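B12-binding domain-containing protein (PDB 6WTE) is a cobalamin-dependent radical S-adenosylmethionine methyltransferase, TsrM, that binds cobalamin and a [4Fe-4S] cluster and appears to transfer methyl groups without radical chemistry. Local coordinates at residues Q246-E257 against H280-R291; A509-P517 against S549-I557. All blocks are in the same frame, centred on the assembly; numbering follows the deposited sequence.

Overall arrangement
Contact 1 precedes contact 2 in series along the chain: the first pair of segments is complete before the second begins. Their centres lie about 33 Å apart and their nearest atoms about 17 Å, so they do not touch. Contact 1 packs helix 249-261 against helix 278-294, early in the radical SAM core; they precede and follow strand 266-269 along the chain. Contact 2 joins 3-10 segment 509-512 and strand 514-515 to the start of the C-terminal helix 554-566. One curled sheet links them, running from 219-221 and 266-269 to 404-412, which strand 514-515 pairs with in parallel. The contacts thus belong to opposite ends of the parallel strand order. Bound cobalamin is about 8 Å from the Arg247 side chain and about 10 Å from that of Met515.

Contact 1 of 2, residues Q246-E257 against H280-R291; sequences QRELASVVDEME and HAKNLLREIVRR
Arg291 plugs into helix 249-257 as a charged knob, its guanidinium lodged among Val253, Glu257, Asp254 and Ala250. NH1 and NH2 both reach Asp254 OD1, end-on; the NH1 to Asp254 OD1 distance is 2.8 Å, and the carboxylate is turned 61° from the guanidinium plane. NH1 also bonds Glu257 OE1 at 2.9 Å, meeting that oxygen from above its carboxylate plane. Within its own helix, Arg291 NE gives a nearly straight bond of 3.0 Å to Glu287 OE2, which also takes Arg290 NH2. Three carboxylates therefore fix the rotation of one guanidinium, while Val253 CG1 covers one of its faces, 3.5 Å from NE. The two helices, consecutive across strand 266-269 of the radical SAM barrel, pack with axes 9.8 Å apart, crossing at -51°. Val253 enters the reciprocal hole: with CG1 anti to its N (chi1 -175°), CG1 is spent on Arg291 and CG2 meets Leu284 CD1 at 3.6 Å. Val252 CG1 approaches the same Leu284 methyl, and Met256 CE meets Ile288 CD1. Toward the N-terminal ends, the His280 ring is sandwiched: Leu249 CD2 lies over one face, while Gln246 CG and the amide run across the other, the amide inclined to the ring and its NE2 bonded to Ser277. In the ring plane, His280 NE2 donates a nearly straight bond to Arg247 O (2.9 Å), the carbonyl just before N-cap Glu248.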
loop_
_atom_site.group_PDB
_atom_site.type_symbol
_atom_site.label_atom_id
_atom_site.label_comp_id
_atom_site.label_asym_id
_atom_site.label_seq_id
_atom_site.Cartn_x
_atom_site.Cartn_y
_atom_site.Cartn_z
ATOM N N GLN A 246 -10.187 14.364 -5.024
ATOM C CA GLN A 246 -10.692 14.602 -3.679
ATOM C C GLN A 246 -12.134 14.131 -3.568
ATOM O O GLN A 246 -12.970 14.469 -4.409
ATOM C CB GLN A 246 -10.613 16.090 -3.334
ATOM C CG GLN A 246 -9.216 16.681 -3.352
ATOM C CD GLN A 246 -9.217 18.171 -3.068
ATOM O OE1 GLN A 246 -10.267 18.815 -3.078
ATOM N NE2 GLN A 246 -8.039 18.728 -2.817
ATOM N N ARG A 247 -12.431 13.378 -2.515
ATOM C CA ARG A 247 -13.806 12.976 -2.268
ATOM C C ARG A 247 -14.585 14.118 -1.631
ATOM O O ARG A 247 -14.027 14.960 -0.914
ATOM C CB ARG A 247 -13.868 11.752 -1.358
ATOM C CG ARG A 247 -13.191 10.511 -1.898
ATOM C CD ARG A 247 -13.365 9.368 -0.915
ATOM N NE ARG A 247 -14.780 9.033 -0.734
ATOM C CZ ARG A 247 -15.259 8.295 0.263
ATOM N NH1 ARG A 247 -14.439 7.800 1.182
ATOM N NH2 ARG A 247 -16.561 8.047 0.337
ATOM N N GLU A 248 -15.889 14.134 -1.894
ATOM C CA GLU A 248 -16.781 15.080 -1.233
ATOM C C GLU A 248 -16.652 14.956 0.277
ATOM O O GLU A 248 -16.730 13.857 0.830
ATOM C CB GLU A 248 -18.231 14.820 -1.656
ATOM C CG GLU A 248 -18.566 15.117 -3.115
ATOM C CD GLU A 248 -18.657 16.605 -3.438
ATOM O OE1 GLU A 248 -17.798 17.393 -2.990
ATOM O OE2 GLU A 248 -19.607 16.989 -4.153
ATOM N N LEU A 249 -16.451 16.095 0.942
ATOM C CA LEU A 249 -16.215 16.079 2.382
ATOM C C LEU A 249 -17.369 15.412 3.119
ATOM O O LEU A 249 -17.150 14.582 4.008
ATOM C CB LEU A 249 -16.013 17.508 2.884
ATOM C CG LEU A 249 -14.805 18.239 2.294
ATOM C CD1 LEU A 249 -14.910 19.729 2.586
ATOM C CD2 LEU A 249 -13.515 17.673 2.848
ATOM N N ALA A 250 -18.604 15.738 2.739
ATOM C CA ALA A 250 -19.756 15.157 3.421
ATOM C C ALA A 250 -19.810 13.645 3.244
ATOM O O ALA A 250 -20.231 12.931 4.163
ATOM C CB ALA A 250 -21.045 15.794 2.911
ATOM N N SER A 251 -19.390 13.140 2.079
ATOM C CA SER A 251 -19.416 11.698 1.850
ATOM C C SER A 251 -18.372 10.985 2.698
ATOM O O SER A 251 -18.649 9.920 3.264
ATOM C CB SER A 251 -19.198 11.389 0.366
ATOM O OG SER A 251 -20.237 11.946 -0.425
ATOM N N VAL A 252 -17.164 11.551 2.788
ATOM C CA VAL A 252 -16.126 10.958 3.633
ATOM C C VAL A 252 -16.601 10.873 5.078
ATOM O O VAL A 252 -16.498 9.823 5.723
ATOM C CB VAL A 252 -14.816 11.761 3.531
ATOM C CG1 VAL A 252 -13.740 11.104 4.364
ATOM C CG2 VAL A 252 -14.362 11.864 2.087
ATOM N N VAL A 253 -17.119 11.981 5.616
ATOM C CA VAL A 253 -17.509 11.970 7.022
ATOM C C VAL A 253 -18.725 11.071 7.242
ATOM O O VAL A 253 -18.827 10.404 8.277
ATOM C CB VAL A 253 -17.745 13.401 7.539
ATOM C CG1 VAL A 253 -18.030 13.371 9.030
ATOM C CG2 VAL A 253 -16.516 14.277 7.256
ATOM N N ASP A 254 -19.664 11.034 6.283
ATOM C CA ASP A 254 -20.769 10.073 6.362
ATOM C C ASP A 254 -20.249 8.646 6.513
ATOM O O ASP A 254 -20.766 7.864 7.324
ATOM C CB ASP A 254 -21.650 10.145 5.107
ATOM C CG ASP A 254 -22.668 11.273 5.143
ATOM O OD1 ASP A 254 -22.737 12.023 6.141
ATOM O OD2 ASP A 254 -23.425 11.387 4.154
ATOM N N GLU A 255 -19.235 8.290 5.721
ATOM C CA GLU A 255 -18.664 6.949 5.786
ATOM C C GLU A 255 -17.992 6.686 7.128
ATOM O O GLU A 255 -18.166 5.610 7.715
ATOM C CB GLU A 255 -17.666 6.764 4.648
ATOM C CG GLU A 255 -17.054 5.383 4.571
ATOM C CD GLU A 255 -16.240 5.204 3.304
ATOM O OE1 GLU A 255 -16.460 5.987 2.358
ATOM O OE2 GLU A 255 -15.391 4.293 3.257
ATOM N N MET A 256 -17.203 7.651 7.617
ATOM C CA MET A 256 -16.585 7.508 8.930
ATOM C C MET A 256 -17.638 7.368 10.015
ATOM O O MET A 256 -17.471 6.582 10.952
ATOM C CB MET A 256 -15.686 8.708 9.227
ATOM C CG MET A 256 -14.550 8.857 8.243
ATOM S SD MET A 256 -13.596 10.355 8.526
ATOM C CE MET A 256 -12.718 9.914 10.027
ATOM N N GLU A 257 -18.729 8.128 9.901
ATOM C CA GLU A 257 -19.800 8.033 10.883
ATOM C C GLU A 257 -20.446 6.656 10.843
ATOM O O GLU A 257 -20.763 6.083 11.891
ATOM C CB GLU A 257 -20.838 9.130 10.631
ATOM C CG GLU A 257 -21.829 9.332 11.762
ATOM C CD GLU A 257 -22.766 10.492 11.504
ATOM O OE1 GLU A 257 -22.282 11.581 11.125
ATOM O OE2 GLU A 257 -23.987 10.317 11.685
ATOM N N HIS A 280 -8.011 20.382 1.851
ATOM C CA HIS A 280 -9.022 19.334 1.956
ATOM C C HIS A 280 -8.941 18.619 3.301
ATOM O O HIS A 280 -9.969 18.350 3.933
ATOM C CB HIS A 280 -8.839 18.342 0.806
ATOM C CG HIS A 280 -9.905 17.295 0.723
ATOM N ND1 HIS A 280 -9.760 16.044 1.284
ATOM C CD2 HIS A 280 -11.108 17.293 0.103
ATOM C CE1 HIS A 280 -10.839 15.324 1.033
ATOM N NE2 HIS A 280 -11.672 16.059 0.315
ATOM N N ALA A 281 -7.726 18.313 3.760
ATOM C CA ALA A 281 -7.569 17.637 5.042
ATOM C C ALA A 281 -8.117 18.489 6.180
ATOM O O ALA A 281 -8.843 17.993 7.051
ATOM C CB ALA A 281 -6.096 17.304 5.283
ATOM N N LYS A 282 -7.779 19.783 6.185
ATOM C CA LYS A 282 -8.270 20.665 7.238
ATOM C C LYS A 282 -9.784 20.836 7.164
ATOM O O LYS A 282 -10.458 20.860 8.198
ATOM C CB LYS A 282 -7.570 22.020 7.168
ATOM C CG LYS A 282 -6.143 21.969 7.676
ATOM C CD LYS A 282 -5.480 23.335 7.608
ATOM C CE LYS A 282 -4.151 23.328 8.343
ATOM N NZ LYS A 282 -3.511 24.682 8.328
ATOM N N ASN A 283 -10.342 20.948 5.955
ATOM C CA ASN A 283 -11.795 21.028 5.833
ATOM C C ASN A 283 -12.465 19.753 6.333
ATOM O O ASN A 283 -13.539 19.802 6.952
ATOM C CB ASN A 283 -12.189 21.289 4.376
ATOM C CG ASN A 283 -11.975 22.726 3.960
ATOM O OD1 ASN A 283 -11.948 23.629 4.795
ATOM N ND2 ASN A 283 -11.829 22.949 2.656
ATOM N N LEU A 284 -11.849 18.600 6.070
ATOM C CA LEU A 284 -12.388 17.337 6.560
ATOM C C LEU A 284 -12.415 17.306 8.085
ATOM O O LEU A 284 -13.422 16.924 8.694
ATOM C CB LEU A 284 -11.554 16.178 6.027
ATOM C CG LEU A 284 -12.139 14.816 6.397
ATOM C CD1 LEU A 284 -13.389 14.575 5.573
ATOM C CD2 LEU A 284 -11.113 13.721 6.172
ATOM N N LEU A 285 -11.299 17.687 8.720
ATOM C CA LEU A 285 -11.239 17.680 10.176
ATOM C C LEU A 285 -12.251 18.652 10.768
ATOM O O LEU A 285 -12.931 18.331 11.751
ATOM C CB LEU A 285 -9.822 18.015 10.639
ATOM C CG LEU A 285 -8.774 16.987 10.195
ATOM C CD1 LEU A 285 -7.366 17.498 10.492
ATOM C CD2 LEU A 285 -9.014 15.640 10.864
ATOM N N ARG A 286 -12.389 19.831 10.158
ATOM C CA ARG A 286 -13.382 20.796 10.617
ATOM C C ARG A 286 -14.788 20.203 10.588
ATOM O O ARG A 286 -15.579 20.422 11.512
ATOM C CB ARG A 286 -13.319 22.064 9.764
ATOM C CG ARG A 286 -12.060 22.907 9.971
ATOM C CD ARG A 286 -12.132 24.216 9.193
ATOM N NE ARG A 286 -10.885 24.971 9.298
ATOM C CZ ARG A 286 -9.989 25.074 8.323
ATOM N NH1 ARG A 286 -10.203 24.484 7.151
ATOM N NH2 ARG A 286 -8.880 25.776 8.515
ATOM N N GLU A 287 -15.125 19.462 9.528
ATOM C CA GLU A 287 -16.451 18.854 9.460
ATOM C C GLU A 287 -16.620 17.768 10.517
ATOM O O GLU A 287 -17.694 17.648 11.120
ATOM C CB GLU A 287 -16.704 18.300 8.056
ATOM C CG GLU A 287 -18.022 17.552 7.908
ATOM C CD GLU A 287 -19.236 18.431 8.148
ATOM O OE1 GLU A 287 -19.102 19.677 8.167
ATOM O OE2 GLU A 287 -20.340 17.869 8.314
ATOM N N ILE A 288 -15.573 16.976 10.765
ATOM C CA ILE A 288 -15.646 15.960 11.812
ATOM C C ILE A 288 -15.906 16.615 13.161
ATOM O O ILE A 288 -16.754 16.168 13.945
ATOM C CB ILE A 288 -14.358 15.121 11.845
ATOM C CG1 ILE A 288 -14.200 14.307 10.558
ATOM C CG2 ILE A 288 -14.366 14.203 13.055
ATOM C CD1 ILE A 288 -12.864 13.599 10.483
ATOM N N VAL A 289 -15.166 17.683 13.450
ATOM C CA VAL A 289 -15.328 18.395 14.713
ATOM C C VAL A 289 -16.725 18.985 14.816
ATOM O O VAL A 289 -17.363 18.930 15.875
ATOM C CB VAL A 289 -14.244 19.480 14.849
ATOM C CG1 VAL A 289 -14.544 20.394 16.032
ATOM C CG2 VAL A 289 -12.882 18.834 14.996
ATOM N N ARG A 290 -17.228 19.543 13.713
ATOM C CA ARG A 290 -18.545 20.168 13.742
ATOM C C ARG A 290 -19.631 19.150 14.058
ATOM O O ARG A 290 -20.531 19.427 14.858
ATOM C CB ARG A 290 -18.840 20.851 12.405
ATOM C CG ARG A 290 -20.163 21.604 12.387
ATOM C CD ARG A 290 -20.644 21.894 10.970
ATOM N NE ARG A 290 -21.054 20.681 10.261
ATOM C CZ ARG A 290 -22.225 20.074 10.438
ATOM N NH1 ARG A 290 -23.102 20.562 11.305
ATOM N NH2 ARG A 290 -22.520 18.977 9.751
ATOM N N ARG A 291 -19.552 17.956 13.464
ATOM C CA ARG A 291 -20.558 16.936 13.752
ATOM C C ARG A 291 -20.449 16.439 15.184
ATOM O O ARG A 291 -21.470 16.218 15.850
ATOM C CB ARG A 291 -20.420 15.768 12.782
ATOM C CG ARG A 291 -20.764 16.112 11.352
ATOM C CD ARG A 291 -21.042 14.857 10.570
ATOM N NE ARG A 291 -21.061 15.114 9.139
ATOM C CZ ARG A 291 -21.369 14.204 8.225
ATOM N NH1 ARG A 291 -21.690 12.970 8.598
ATOM N NH2 ARG A 291 -21.346 14.525 6.939
HETATM O O HOH W 1 -6.537 20.758 -0.772
#

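Contact 2 of 2, residues A509-P517 against S549-I557; sequences ADHHRVMLP and SHWRGREEI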
loop_
_atom_site.group_PDB
_atom_site.type_symbol
_atom_site.label_atom_id
_atom_site.label_comp_id
_atom_site.label_asym_id
_atom_site.label_seq_id
_atom_site.Cartn_x
_atom_site.Cartn_y
_atom_site.Cartn_z
ATOM N N ALA A 509 18.689 0.298 25.913
ATOM C CA ALA A 509 17.654 0.950 26.706
ATOM C C ALA A 509 16.556 1.568 25.850
ATOM O O ALA A 509 15.534 1.993 26.402
ATOM C CB ALA A 509 18.277 2.024 27.604
ATOM N N ASP A 510 16.737 1.615 24.529
ATOM C CA ASP A 510 15.767 2.184 23.603
ATOM C C ASP A 510 15.018 1.134 22.793
ATOM O O ASP A 510 14.175 1.498 21.965
ATOM C CB ASP A 510 16.464 3.145 22.629
ATOM C CG ASP A 510 17.009 4.386 23.308
ATOM O OD1 ASP A 510 16.425 4.820 24.325
ATOM O OD2 ASP A 510 18.016 4.937 22.803
ATOM N N HIS A 511 15.307 -0.154 22.992
ATOM C CA HIS A 511 14.655 -1.192 22.194
ATOM C C HIS A 511 13.137 -1.159 22.345
ATOM O O HIS A 511 12.407 -1.522 21.415
ATOM C CB HIS A 511 15.190 -2.566 22.597
ATOM C CG HIS A 511 16.553 -2.865 22.061
ATOM N ND1 HIS A 511 17.333 -3.893 22.547
ATOM C CD2 HIS A 511 17.270 -2.288 21.067
ATOM C CE1 HIS A 511 18.475 -3.928 21.885
ATOM N NE2 HIS A 511 18.462 -2.966 20.980
ATOM N N HIS A 512 12.642 -0.717 23.503
ATOM C CA HIS A 512 11.201 -0.682 23.712
ATOM C C HIS A 512 10.516 0.290 22.761
ATOM O O HIS A 512 9.334 0.114 22.448
ATOM C CB HIS A 512 10.903 -0.299 25.159
ATOM C CG HIS A 512 11.290 1.105 25.490
ATOM N ND1 HIS A 512 10.369 2.074 25.827
ATOM C CD2 HIS A 512 12.498 1.719 25.491
ATOM C CE1 HIS A 512 10.996 3.215 26.057
ATOM N NE2 HIS A 512 12.287 3.028 25.853
ATOM N N ARG A 513 11.227 1.318 22.286
ATOM C CA ARG A 513 10.594 2.361 21.487
ATOM C C ARG A 513 11.065 2.379 20.037
ATOM O O ARG A 513 10.837 3.370 19.337
ATOM C CB ARG A 513 10.803 3.739 22.126
ATOM C CG ARG A 513 12.244 4.258 22.183
ATOM C CD ARG A 513 12.256 5.657 22.824
ATOM N NE ARG A 513 13.583 6.263 22.946
ATOM C CZ ARG A 513 14.080 7.166 22.104
ATOM N NH1 ARG A 513 13.371 7.572 21.057
ATOM N NH2 ARG A 513 15.293 7.663 22.306
ATOM N N VAL A 514 11.699 1.306 19.561
ATOM C CA VAL A 514 12.143 1.242 18.175
ATOM C C VAL A 514 11.603 -0.016 17.518
ATOM O O VAL A 514 11.414 -1.053 18.163
ATOM C CB VAL A 514 13.679 1.269 18.035
ATOM C CG1 VAL A 514 14.253 2.492 18.711
ATOM C CG2 VAL A 514 14.296 -0.000 18.591
ATOM N N MET A 515 11.371 0.088 16.213
ATOM C CA MET A 515 11.051 -1.045 15.355
ATOM C C MET A 515 12.161 -1.171 14.325
ATOM O O MET A 515 12.363 -0.260 13.520
ATOM C CB MET A 515 9.703 -0.847 14.673
ATOM C CG MET A 515 8.519 -1.010 15.608
ATOM S SD MET A 515 6.993 -0.952 14.660
ATOM C CE MET A 515 5.768 -1.288 15.920
ATOM N N LEU A 516 12.865 -2.299 14.350
ATOM C CA LEU A 516 13.991 -2.570 13.474
ATOM C C LEU A 516 13.681 -3.770 12.594
ATOM O O LEU A 516 12.887 -4.635 12.976
ATOM C CB LEU A 516 15.254 -2.868 14.289
ATOM C CG LEU A 516 15.783 -1.733 15.161
ATOM C CD1 LEU A 516 16.681 -2.286 16.249
ATOM C CD2 LEU A 516 16.552 -0.780 14.286
ATOM N N PRO A 517 14.288 -3.855 11.417
ATOM C CA PRO A 517 14.139 -5.069 10.615
ATOM C C PRO A 517 14.835 -6.228 11.304
ATOM O O PRO A 517 15.836 -6.056 12.003
ATOM C CB PRO A 517 14.824 -4.710 9.292
ATOM C CG PRO A 517 15.785 -3.640 9.643
ATOM C CD PRO A 517 15.169 -2.866 10.771
ATOM N N SER A 549 0.928 1.756 18.527
ATOM C CA SER A 549 0.580 2.514 19.726
ATOM C C SER A 549 0.747 1.704 21.003
ATOM O O SER A 549 0.706 2.281 22.094
ATOM C CB SER A 549 -0.861 3.029 19.633
ATOM O OG SER A 549 -1.810 1.996 19.856
ATOM N N HIS A 550 0.919 0.387 20.897
ATOM C CA HIS A 550 1.135 -0.476 22.050
ATOM C C HIS A 550 2.516 -1.117 22.040
ATOM O O HIS A 550 2.779 -2.021 22.841
ATOM C CB HIS A 550 0.044 -1.549 22.101
ATOM C CG HIS A 550 -1.339 -0.980 22.141
ATOM N ND1 HIS A 550 -1.764 -0.135 23.143
ATOM C CD2 HIS A 550 -2.384 -1.113 21.290
ATOM C CE1 HIS A 550 -3.015 0.222 22.914
ATOM N NE2 HIS A 550 -3.416 -0.358 21.796
ATOM N N TRP A 551 3.408 -0.658 21.161
ATOM C CA TRP A 551 4.735 -1.255 21.053
ATOM C C TRP A 551 5.565 -1.016 22.313
ATOM O O TRP A 551 6.186 -1.946 22.843
ATOM C CB TRP A 551 5.436 -0.696 19.811
ATOM C CG TRP A 551 6.733 -1.363 19.459
ATOM C CD1 TRP A 551 7.980 -0.817 19.543
ATOM C CD2 TRP A 551 6.910 -2.694 18.955
ATOM N NE1 TRP A 551 8.926 -1.727 19.122
ATOM C CE2 TRP A 551 8.294 -2.886 18.756
ATOM C CE3 TRP A 551 6.033 -3.741 18.650
ATOM C CZ2 TRP A 551 8.821 -4.084 18.277
ATOM C CZ3 TRP A 551 6.559 -4.931 18.167
ATOM C CH2 TRP A 551 7.940 -5.092 17.991
ATOM N N ARG A 552 5.577 0.218 22.823
ATOM C CA ARG A 552 6.370 0.498 24.022
ATOM C C ARG A 552 6.026 -0.447 25.168
ATOM O O ARG A 552 6.918 -0.905 25.892
ATOM C CB ARG A 552 6.174 1.946 24.469
ATOM C CG ARG A 552 6.967 2.951 23.663
ATOM C CD ARG A 552 7.030 4.297 24.365
ATOM N NE ARG A 552 7.794 5.250 23.568
ATOM C CZ ARG A 552 8.269 6.405 24.013
ATOM N NH1 ARG A 552 8.069 6.772 25.274
ATOM N NH2 ARG A 552 8.959 7.190 23.195
ATOM N N GLY A 553 4.746 -0.774 25.331
ATOM C CA GLY A 553 4.338 -1.590 26.457
ATOM C C GLY A 553 4.097 -3.045 26.116
ATOM O O GLY A 553 3.311 -3.719 26.790
ATOM N N ARG A 554 4.770 -3.556 25.083
ATOM C CA ARG A 554 4.435 -4.895 24.604
ATOM C C ARG A 554 4.728 -5.967 25.649
ATOM O O ARG A 554 3.978 -6.945 25.766
ATOM C CB ARG A 554 5.170 -5.189 23.289
ATOM C CG ARG A 554 6.688 -5.062 23.322
ATOM C CD ARG A 554 7.181 -5.082 21.876
ATOM N NE ARG A 554 8.634 -5.064 21.730
ATOM C CZ ARG A 554 9.366 -3.958 21.794
ATOM N NH1 ARG A 554 8.775 -2.797 22.034
ATOM N NH2 ARG A 554 10.684 -4.012 21.624
ATOM N N GLU A 555 5.805 -5.810 26.423
ATOM C CA GLU A 555 6.088 -6.799 27.461
ATOM C C GLU A 555 5.005 -6.801 28.532
ATOM O O GLU A 555 4.566 -7.870 28.977
ATOM C CB GLU A 555 7.462 -6.553 28.085
ATOM C CG GLU A 555 8.622 -6.931 27.174
ATOM C CD GLU A 555 9.940 -7.030 27.914
ATOM O OE1 GLU A 555 9.975 -7.675 28.982
ATOM O OE2 GLU A 555 10.940 -6.456 27.432
ATOM N N GLU A 556 4.559 -5.613 28.953
ATOM C CA GLU A 556 3.494 -5.531 29.950
ATOM C C GLU A 556 2.183 -6.088 29.413
ATOM O O GLU A 556 1.442 -6.763 30.137
ATOM C CB GLU A 556 3.307 -4.081 30.398
ATOM C CG GLU A 556 1.992 -3.811 31.147
ATOM C CD GLU A 556 1.853 -4.596 32.438
ATOM O OE1 GLU A 556 2.878 -5.070 32.975
ATOM O OE2 GLU A 556 0.708 -4.726 32.934
ATOM N N ILE A 557 1.879 -5.817 28.147
ATOM C CA ILE A 557 0.631 -6.307 27.583
ATOM C C ILE A 557 0.643 -7.829 27.523
ATOM O O ILE A 557 -0.369 -8.483 27.802
ATOM C CB ILE A 557 0.394 -5.654 26.213
ATOM C CG1 ILE A 557 0.030 -4.184 26.436
ATOM C CG2 ILE A 557 -0.699 -6.385 25.443
ATOM C CD1 ILE A 557 0.070 -3.334 25.201
HETATM O O HOH W 2 8.085 0.953 27.574
#
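Polar side chains meeting backbone carbonyls make this contact, where the 3-10 segment 509-512 and the short strand 514-515, which pairs in parallel with strand 404-412, meet the start of the C-terminal helix 554-566. Arg554 supplies two bonds: NH2 to His511 O at 3.0 Å, almost straight at 170°, and NH1 to His512 O at 3.0 Å. Both oxygens lie near the guanidinium plane, although the nitrogens sit above the carbonyl planes. NH1 turns also to Trp551 O, 2.8 Å away, and NE pairs with Glu524, so the group is held flat from several sides. Its chi1 of 56° sets CG between the backbone N and the carbonyl carbon, and the extended chain beyond lays the guanidinium over one face of the indole. Met515 covers the other, CE standing 3.5 Å from Trp551 CD2. Trp551 NE1 donates to Val514 O at 2.8 Å, the oxygen tilted somewhat from the ring plane and NE1 above the carbonyl plane. A leucine in place of Trp551 would probably leave Val514 O without this donor and Met515 without its flat partner. The Met515 sulfur above the indole makes a Met-aromatic contact; the indole belongs to the first residue of the type I turn from Trp551 to Arg554, which leads into helix 554-566.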